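PUA domain-containing protein (Thermoplasma acidophilum DSM 1728, PDB 1Q7H) is of unknown function but probably binds RNA through its PUA domain, perhaps in connection with translation initiation. Local coordinates at residues 39-53 against 141-153. Residues are numbered along the deposited sequence; the frame is centred on the assembly and turned at random.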
ATOM      1  N   ALA A  39      16.117  -3.763  -0.032  1.00 63.93           N
ATOM      2  CA  ALA A  39      15.055  -2.769  -0.043  1.00 53.60           C
ATOM      3  C   ALA A  39      15.534  -1.529   0.703  1.00 46.14           C
ATOM      4  O   ALA A  39      16.431  -1.603   1.540  1.00 45.32           O
ATOM      5  CB  ALA A  39      13.800  -3.329   0.628  1.00 52.60           C
ATOM      6  N   SER A  40      14.937  -0.391   0.377  1.00 40.64           N
ATOM      7  CA  SER A  40      15.254   0.879   1.016  1.00 34.59           C
ATOM      8  C   SER A  40      13.936   1.437   1.531  1.00 29.88           C
ATOM      9  O   SER A  40      12.869   1.053   1.050  1.00 27.66           O
ATOM     10  CB  SER A  40      15.858   1.849   0.003  1.00 33.28           C
ATOM     11  OG  SER A  40      17.000   1.283  -0.608  1.00 46.59           O
ATOM     12  N   ALA A  41      14.002   2.335   2.503  1.00 23.33           N
ATOM     13  CA  ALA A  41      12.791   2.922   3.042  1.00 22.41           C
ATOM     14  C   ALA A  41      12.956   4.415   3.195  1.00 22.52           C
ATOM     15  O   ALA A  41      14.037   4.898   3.525  1.00 25.52           O
ATOM     16  CB  ALA A  41      12.441   2.290   4.395  1.00 17.48           C
ATOM     17  N   TYR A  42      11.877   5.142   2.935  1.00 20.73           N
ATOM     18  CA  TYR A  42      11.870   6.591   3.071  1.00 19.71           C
ATOM     19  C   TYR A  42      10.985   6.911   4.277  1.00 20.67           C
ATOM     20  O   TYR A  42       9.811   6.533   4.325  1.00 14.76           O
ATOM     21  CB  TYR A  42      11.323   7.217   1.795  1.00 18.98           C
ATOM     22  CG  TYR A  42      12.158   6.880   0.582  1.00 22.68           C
ATOM     23  CD1 TYR A  42      13.198   7.717   0.178  1.00 20.40           C
ATOM     24  CD2 TYR A  42      11.938   5.699  -0.138  1.00 20.90           C
ATOM     25  CE1 TYR A  42      14.006   7.387  -0.917  1.00 20.53           C
ATOM     26  CE2 TYR A  42      12.734   5.363  -1.226  1.00 20.82           C
ATOM     27  CZ  TYR A  42      13.770   6.211  -1.609  1.00 21.31           C
ATOM     28  OH  TYR A  42      14.582   5.870  -2.667  1.00 20.74           O
ATOM     29  N   TYR A  43      11.575   7.588   5.255  1.00 17.60           N
ATOM     30  CA  TYR A  43      10.904   7.952   6.493  1.00 12.73           C
ATOM     31  C   TYR A  43      10.442   9.398   6.520  1.00 19.38           C
ATOM     32  O   TYR A  43      11.072  10.277   5.922  1.00 16.92           O
ATOM     33  CB  TYR A  43      11.852   7.775   7.682  1.00 13.68           C
ATOM     34  CG  TYR A  43      12.280   6.360   8.007  1.00 19.89           C
ATOM     35  CD1 TYR A  43      11.869   5.745   9.191  1.00 17.40           C
ATOM     36  CD2 TYR A  43      13.126   5.647   7.155  1.00 15.21           C
ATOM     37  CE1 TYR A  43      12.283   4.460   9.517  1.00 23.40           C
ATOM     38  CE2 TYR A  43      13.549   4.361   7.476  1.00 21.79           C
ATOM     39  CZ  TYR A  43      13.122   3.775   8.655  1.00 25.33           C
ATOM     40  OH  TYR A  43      13.531   2.500   8.974  1.00 37.24           O
ATOM     41  N   ILE A  44       9.333   9.627   7.216  1.00 16.23           N
ATOM     42  CA  ILE A  44       8.798  10.962   7.447  1.00 20.48           C
ATOM     43  C   ILE A  44       8.584  10.952   8.958  1.00 23.98           C
ATOM     44  O   ILE A  44       7.894  10.087   9.489  1.00 26.26           O
ATOM     45  CB  ILE A  44       7.449  11.223   6.758  1.00 22.95           C
ATOM     46  CG1 ILE A  44       7.638  11.338   5.247  1.00 23.90           C
ATOM     47  CG2 ILE A  44       6.859  12.537   7.274  1.00 22.53           C
ATOM     48  CD1 ILE A  44       6.344  11.593   4.472  1.00 20.90           C
ATOM     49  N   GLY A  45       9.219  11.878   9.658  1.00 28.74           N
ATOM     50  CA  GLY A  45       9.072  11.933  11.100  1.00 25.78           C
ATOM     51  C   GLY A  45       9.342  10.641  11.851  1.00 25.49           C
ATOM     52  O   GLY A  45       8.594  10.297  12.764  1.00 29.31           O
ATOM     53  N   GLY A  46      10.384   9.905  11.483  1.00 21.97           N
ATOM     54  CA  GLY A  46      10.672   8.682  12.217  1.00 26.93           C
ATOM     55  C   GLY A  46       9.900   7.420  11.850  1.00 33.30           C
ATOM     56  O   GLY A  46      10.170   6.354  12.404  1.00 32.29           O
ATOM     57  N   LYS A  47       8.941   7.518  10.934  1.00 28.41           N
ATOM     58  CA  LYS A  47       8.186   6.337  10.526  1.00 27.55           C
ATOM     59  C   LYS A  47       8.435   6.005   9.055  1.00 21.86           C
ATOM     60  O   LYS A  47       8.561   6.900   8.226  1.00 18.80           O
ATOM     61  CB  LYS A  47       6.686   6.547  10.746  1.00 31.39           C
ATOM     62  CG  LYS A  47       6.209   6.325  12.174  1.00 41.47           C
ATOM     63  CD  LYS A  47       4.729   5.928  12.202  1.00 46.82           C
ATOM     64  CE  LYS A  47       3.782   7.098  11.927  1.00 49.94           C
ATOM     65  NZ  LYS A  47       3.464   7.879  13.164  1.00 48.81           N
ATOM     66  N   PRO A  48       8.537   4.710   8.715  1.00 16.89           N
ATOM     67  CA  PRO A  48       8.767   4.368   7.308  1.00 15.34           C
ATOM     68  C   PRO A  48       7.497   4.661   6.510  1.00 17.06           C
ATOM     69  O   PRO A  48       6.418   4.185   6.857  1.00 18.17           O
ATOM     70  CB  PRO A  48       9.117   2.876   7.367  1.00 15.37           C
ATOM     71  CG  PRO A  48       8.359   2.389   8.566  1.00 14.28           C
ATOM     72  CD  PRO A  48       8.588   3.510   9.571  1.00 12.11           C
HETATM   73  N   MSE A  49       7.630   5.447   5.445  1.00 17.21           N
HETATM   74  CA  MSE A  49       6.487   5.839   4.628  1.00 13.53           C
HETATM   75  C   MSE A  49       6.428   5.232   3.225  1.00 17.33           C
HETATM   76  O   MSE A  49       5.340   4.975   2.698  1.00 16.11           O
HETATM   77  CB  MSE A  49       6.447   7.365   4.551  1.00 18.37           C
HETATM   78  CG  MSE A  49       6.291   8.015   5.924  1.00 16.14           C
HETATM   79 SE   MSE A  49       4.511   7.726   6.673  1.00 32.05          SE
HETATM   80  CE  MSE A  49       4.606   8.825   8.259  1.00 30.59           C
ATOM     81  N   VAL A  50       7.585   5.006   2.615  1.00 13.85           N
ATOM     82  CA  VAL A  50       7.624   4.414   1.283  1.00 15.07           C
ATOM     83  C   VAL A  50       8.739   3.381   1.223  1.00 18.51           C
ATOM     84  O   VAL A  50       9.868   3.658   1.617  1.00 21.78           O
ATOM     85  CB  VAL A  50       7.877   5.474   0.191  1.00 16.59           C
ATOM     86  CG1 VAL A  50       7.829   4.827  -1.175  1.00 17.74           C
ATOM     87  CG2 VAL A  50       6.848   6.589   0.282  1.00 12.92           C
ATOM     88  N   PHE A  51       8.419   2.186   0.738  1.00 14.81           N
ATOM     89  CA  PHE A  51       9.412   1.129   0.621  1.00 19.15           C
ATOM     90  C   PHE A  51       9.793   0.944  -0.841  1.00 19.67           C
ATOM     91  O   PHE A  51       8.946   1.027  -1.736  1.00 21.54           O
ATOM     92  CB  PHE A  51       8.862  -0.205   1.145  1.00 18.16           C
ATOM     93  CG  PHE A  51       8.506  -0.193   2.599  1.00 17.17           C
ATOM     94  CD1 PHE A  51       9.494  -0.087   3.570  1.00 19.09           C
ATOM     95  CD2 PHE A  51       7.177  -0.295   3.002  1.00 18.51           C
ATOM     96  CE1 PHE A  51       9.167  -0.084   4.935  1.00 21.85           C
ATOM     97  CE2 PHE A  51       6.842  -0.294   4.359  1.00 23.22           C
ATOM     98  CZ  PHE A  51       7.841  -0.187   5.327  1.00 21.07           C
ATOM     99  N   GLN A  52      11.073   0.705  -1.073  1.00 22.06           N
ATOM    100  CA  GLN A  52      11.578   0.446  -2.408  1.00 28.94           C
ATOM    101  C   GLN A  52      11.926  -1.038  -2.361  1.00 31.57           C
ATOM    102  O   GLN A  52      12.988  -1.418  -1.886  1.00 35.91           O
ATOM    103  CB  GLN A  52      12.831   1.276  -2.673  1.00 28.35           C
ATOM    104  CG  GLN A  52      13.513   1.020  -4.014  1.00 36.16           C
ATOM    105  CD  GLN A  52      12.655   1.392  -5.215  1.00 38.54           C
ATOM    106  OE1 GLN A  52      11.835   0.601  -5.678  1.00 44.75           O
ATOM    107  NE2 GLN A  52      12.843   2.608  -5.724  1.00 41.12           N
ATOM    108  N   ALA A  53      11.002  -1.876  -2.807  1.00 37.04           N
ATOM    109  CA  ALA A  53      11.210  -3.320  -2.816  1.00 41.21           C
ATOM    110  C   ALA A  53      10.645  -3.812  -4.136  1.00 43.92           C
ATOM    111  O   ALA A  53       9.579  -4.429  -4.180  1.00 47.88           O
ATOM    112  CB  ALA A  53      10.474  -3.960  -1.648  1.00 39.48           C
ATOM    113  N   ILE A 141       1.164  -7.580  -0.658  1.00 15.47           N
ATOM    114  CA  ILE A 141       2.612  -7.388  -0.702  1.00 16.18           C
ATOM    115  C   ILE A 141       3.177  -6.599   0.481  1.00 18.72           C
ATOM    116  O   ILE A 141       4.396  -6.519   0.659  1.00 20.11           O
ATOM    117  CB  ILE A 141       3.054  -6.710  -2.017  1.00 15.93           C
ATOM    118  CG1 ILE A 141       2.403  -5.332  -2.148  1.00 21.71           C
ATOM    119  CG2 ILE A 141       2.683  -7.590  -3.209  1.00 14.32           C
ATOM    120  CD1 ILE A 141       2.850  -4.578  -3.385  1.00 26.35           C
ATOM    121  N   HIS A 142       2.299  -6.001   1.277  1.00 17.50           N
ATOM    122  CA  HIS A 142       2.734  -5.275   2.462  1.00 13.20           C
ATOM    123  C   HIS A 142       1.603  -5.212   3.464  1.00 17.84           C
ATOM    124  O   HIS A 142       0.463  -4.902   3.115  1.00 17.21           O
ATOM    125  CB  HIS A 142       3.194  -3.846   2.147  1.00 13.21           C
ATOM    126  CG  HIS A 142       3.511  -3.048   3.378  1.00 13.86           C
ATOM    127  ND1 HIS A 142       2.968  -1.805   3.625  1.00 18.49           N
ATOM    128  CD2 HIS A 142       4.238  -3.362   4.475  1.00 12.16           C
ATOM    129  CE1 HIS A 142       3.339  -1.392   4.824  1.00 11.87           C
ATOM    130  NE2 HIS A 142       4.110  -2.321   5.363  1.00 18.43           N
ATOM    131  N   PHE A 143       1.926  -5.499   4.718  1.00 13.72           N
ATOM    132  CA  PHE A 143       0.935  -5.484   5.780  1.00 13.75           C
ATOM    133  C   PHE A 143       1.652  -5.156   7.078  1.00 16.50           C
ATOM    134  O   PHE A 143       2.876  -5.230   7.143  1.00 18.28           O
ATOM    135  CB  PHE A 143       0.227  -6.845   5.852  1.00 15.95           C
ATOM    136  CG  PHE A 143       1.160  -8.007   6.038  1.00 13.95           C
ATOM    137  CD1 PHE A 143       1.403  -8.527   7.306  1.00 17.46           C
ATOM    138  CD2 PHE A 143       1.809  -8.571   4.947  1.00 16.52           C
ATOM    139  CE1 PHE A 143       2.282  -9.594   7.482  1.00 15.21           C
ATOM    140  CE2 PHE A 143       2.696  -9.643   5.119  1.00 16.18           C
ATOM    141  CZ  PHE A 143       2.928 -10.149   6.390  1.00 13.34           C
ATOM    142  N   PRO A 144       0.904  -4.804   8.135  1.00 16.85           N
ATOM    143  CA  PRO A 144       1.554  -4.465   9.403  1.00 17.13           C
ATOM    144  C   PRO A 144       2.442  -5.570   9.982  1.00 19.50           C
ATOM    145  O   PRO A 144       2.072  -6.741   9.988  1.00 16.79           O
ATOM    146  CB  PRO A 144       0.378  -4.134  10.318  1.00 20.15           C
ATOM    147  CG  PRO A 144      -0.703  -3.676   9.358  1.00 18.20           C
ATOM    148  CD  PRO A 144      -0.561  -4.703   8.259  1.00 14.95           C
ATOM    149  N   GLY A 145       3.613  -5.179  10.474  1.00 14.37           N
ATOM    150  CA  GLY A 145       4.519  -6.139  11.075  1.00 21.06           C
ATOM    151  C   GLY A 145       5.195  -7.103  10.120  1.00 26.22           C
ATOM    152  O   GLY A 145       5.823  -8.066  10.560  1.00 29.11           O
ATOM    153  N   ASP A 146       5.081  -6.861   8.817  1.00 23.57           N
ATOM    154  CA  ASP A 146       5.710  -7.748   7.853  1.00 19.54           C
ATOM    155  C   ASP A 146       7.230  -7.534   7.835  1.00 21.84           C
ATOM    156  O   ASP A 146       7.769  -6.825   8.677  1.00 25.32           O
ATOM    157  CB  ASP A 146       5.103  -7.529   6.463  1.00 17.83           C
ATOM    158  CG  ASP A 146       5.443  -6.179   5.873  1.00 18.38           C
ATOM    159  OD1 ASP A 146       6.046  -5.338   6.573  1.00 19.41           O
ATOM    160  OD2 ASP A 146       5.098  -5.960   4.694  1.00 17.85           O
ATOM    161  N   GLU A 147       7.918  -8.150   6.883  1.00 25.56           N
ATOM    162  CA  GLU A 147       9.370  -8.030   6.795  1.00 29.16           C
ATOM    163  C   GLU A 147       9.857  -6.612   6.549  1.00 27.88           C
ATOM    164  O   GLU A 147      10.899  -6.214   7.064  1.00 27.25           O
ATOM    165  CB  GLU A 147       9.919  -8.957   5.705  1.00 36.85           C
ATOM    166  CG  GLU A 147       9.128  -8.921   4.401  1.00 58.32           C
ATOM    167  CD  GLU A 147       9.888  -9.532   3.230  1.00 65.49           C
ATOM    168  OE1 GLU A 147      10.439 -10.644   3.385  1.00 69.89           O
ATOM    169  OE2 GLU A 147       9.925  -8.898   2.151  1.00 69.53           O
ATOM    170  N   LEU A 148       9.113  -5.844   5.761  1.00 25.70           N
ATOM    171  CA  LEU A 148       9.511  -4.471   5.488  1.00 25.41           C
ATOM    172  C   LEU A 148       9.506  -3.642   6.770  1.00 27.70           C
ATOM    173  O   LEU A 148      10.435  -2.877   7.026  1.00 26.64           O
ATOM    174  CB  LEU A 148       8.582  -3.853   4.439  1.00 23.00           C
ATOM    175  CG  LEU A 148       8.684  -4.544   3.074  1.00 28.78           C
ATOM    176  CD1 LEU A 148       7.624  -4.032   2.104  1.00 22.98           C
ATOM    177  CD2 LEU A 148      10.075  -4.306   2.523  1.00 29.35           C
ATOM    178  N   ILE A 149       8.469  -3.806   7.583  1.00 25.98           N
ATOM    179  CA  ILE A 149       8.367  -3.062   8.831  1.00 25.22           C
ATOM    180  C   ILE A 149       9.356  -3.550   9.889  1.00 26.89           C
ATOM    181  O   ILE A 149       9.864  -2.753  10.672  1.00 22.14           O
ATOM    182  CB  ILE A 149       6.906  -3.107   9.378  1.00 28.77           C
ATOM    183  CG1 ILE A 149       6.092  -1.998   8.705  1.00 23.21           C
ATOM    184  CG2 ILE A 149       6.874  -2.940  10.905  1.00 16.65           C
ATOM    185  CD1 ILE A 149       4.634  -2.036   9.037  1.00 38.09           C
ATOM    186  N   ARG A 150       9.635  -4.851   9.914  1.00 27.87           N
ATOM    187  CA  ARG A 150      10.585  -5.386  10.885  1.00 29.51           C
ATOM    188  C   ARG A 150      11.992  -4.944  10.497  1.00 28.71           C
ATOM    189  O   ARG A 150      12.845  -4.728  11.356  1.00 29.72           O
ATOM    190  CB  ARG A 150      10.525  -6.920  10.946  1.00 31.66           C
ATOM    191  CG  ARG A 150       9.218  -7.495  11.496  1.00 42.29           C
ATOM    192  CD  ARG A 150       9.341  -8.997  11.782  1.00 46.03           C
ATOM    193  NE  ARG A 150       9.763  -9.765  10.607  1.00 51.42           N
ATOM    194  CZ  ARG A 150       8.935 -10.289   9.703  1.00 52.59           C
ATOM    195  NH1 ARG A 150       7.620 -10.142   9.828  1.00 50.04           N
ATOM    196  NH2 ARG A 150       9.426 -10.953   8.663  1.00 50.28           N
ATOM    197  N   ALA A 151      12.226  -4.791   9.198  1.00 27.95           N
ATOM    198  CA  ALA A 151      13.532  -4.367   8.707  1.00 26.32           C
ATOM    199  C   ALA A 151      13.761  -2.860   8.837  1.00 32.57           C
ATOM    200  O   ALA A 151      14.901  -2.410   8.934  1.00 33.80           O
ATOM    201  CB  ALA A 151      13.697  -4.779   7.261  1.00 24.03           C
ATOM    202  N   PHE A 152      12.686  -2.079   8.837  1.00 30.62           N
ATOM    203  CA  PHE A 152      12.819  -0.633   8.935  1.00 32.00           C
ATOM    204  C   PHE A 152      12.059  -0.067  10.110  1.00 35.97           C
ATOM    205  O   PHE A 152      11.053   0.620   9.939  1.00 39.47           O
ATOM    206  CB  PHE A 152      12.337   0.012   7.644  1.00 28.63           C
ATOM    207  CG  PHE A 152      13.160  -0.356   6.459  1.00 25.03           C
ATOM    208  CD1 PHE A 152      14.456   0.130   6.326  1.00 27.67           C
ATOM    209  CD2 PHE A 152      12.667  -1.234   5.504  1.00 25.75           C
ATOM    210  CE1 PHE A 152      15.254  -0.254   5.254  1.00 24.69           C
ATOM    211  CE2 PHE A 152      13.448  -1.628   4.431  1.00 23.27           C
ATOM    212  CZ  PHE A 152      14.753  -1.135   4.306  1.00 30.15           C
ATOM    213  N   PRO A 153      12.537  -0.345  11.329  1.00 43.32           N
ATOM    214  CA  PRO A 153      11.907   0.132  12.561  1.00 48.21           C
ATOM    215  C   PRO A 153      11.672   1.637  12.508  1.00 55.59           C
ATOM    216  O   PRO A 153      10.517   2.051  12.745  1.00 62.90           O
ATOM    217  CB  PRO A 153      12.916  -0.259  13.634  1.00 48.55           C
ATOM    218  CG  PRO A 153      13.533  -1.504  13.068  1.00 47.75           C
ATOM    219  CD  PRO A 153      13.756  -1.117  11.629  1.00 45.58           C
ATOM    220  OXT PRO A 153      12.646   2.375  12.227  1.00 58.32           O
TER
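Phe51 and Phe152 carry the contact between the hairpin of strands 40-44 and 47-52 and the C-terminal helix 147-151. With CG anti to its carbonyl carbon (chi1 -62°), Phe51 turns its ring toward the helix, and Leu148 CB sits squarely over one face, 3.7 Å from the centroid. The same ring presents its edge to the face of His142 in a T-shaped (edge-to-face) pair, planes at 68°. Phe51 CE1 also meets Phe152 CD2 at 3.7 Å. The Phe152 ring takes the methyl of Ala41 over one face, CB 3.5 Å from the centroid, a CH-pi contact, and has Ala39 O at its edge, 3.3 Å from CZ. At the C-terminal carboxylate, Tyr43 OH lies 3.4 Å from Pro153 OXT, at best a long, weak bond. Replacing Phe51 by an alanine would probably leave Leu148 CB and the His142 face without their partner and open a gap beside Phe152. Further out, Asp146 caps helix 147-151, its OD1 accepting from Ile149 N at 3.0 Å, and Val60 and Ile57 touch His142. Phe51, His142 and Phe152 thus form an aromatic cluster at a domain interface, an example of a terminal helix seated by aromatic rings: helix 147-151, which follows strand 136-142, packs on the antiparallel sheet of the N-terminal pre-PUA domain.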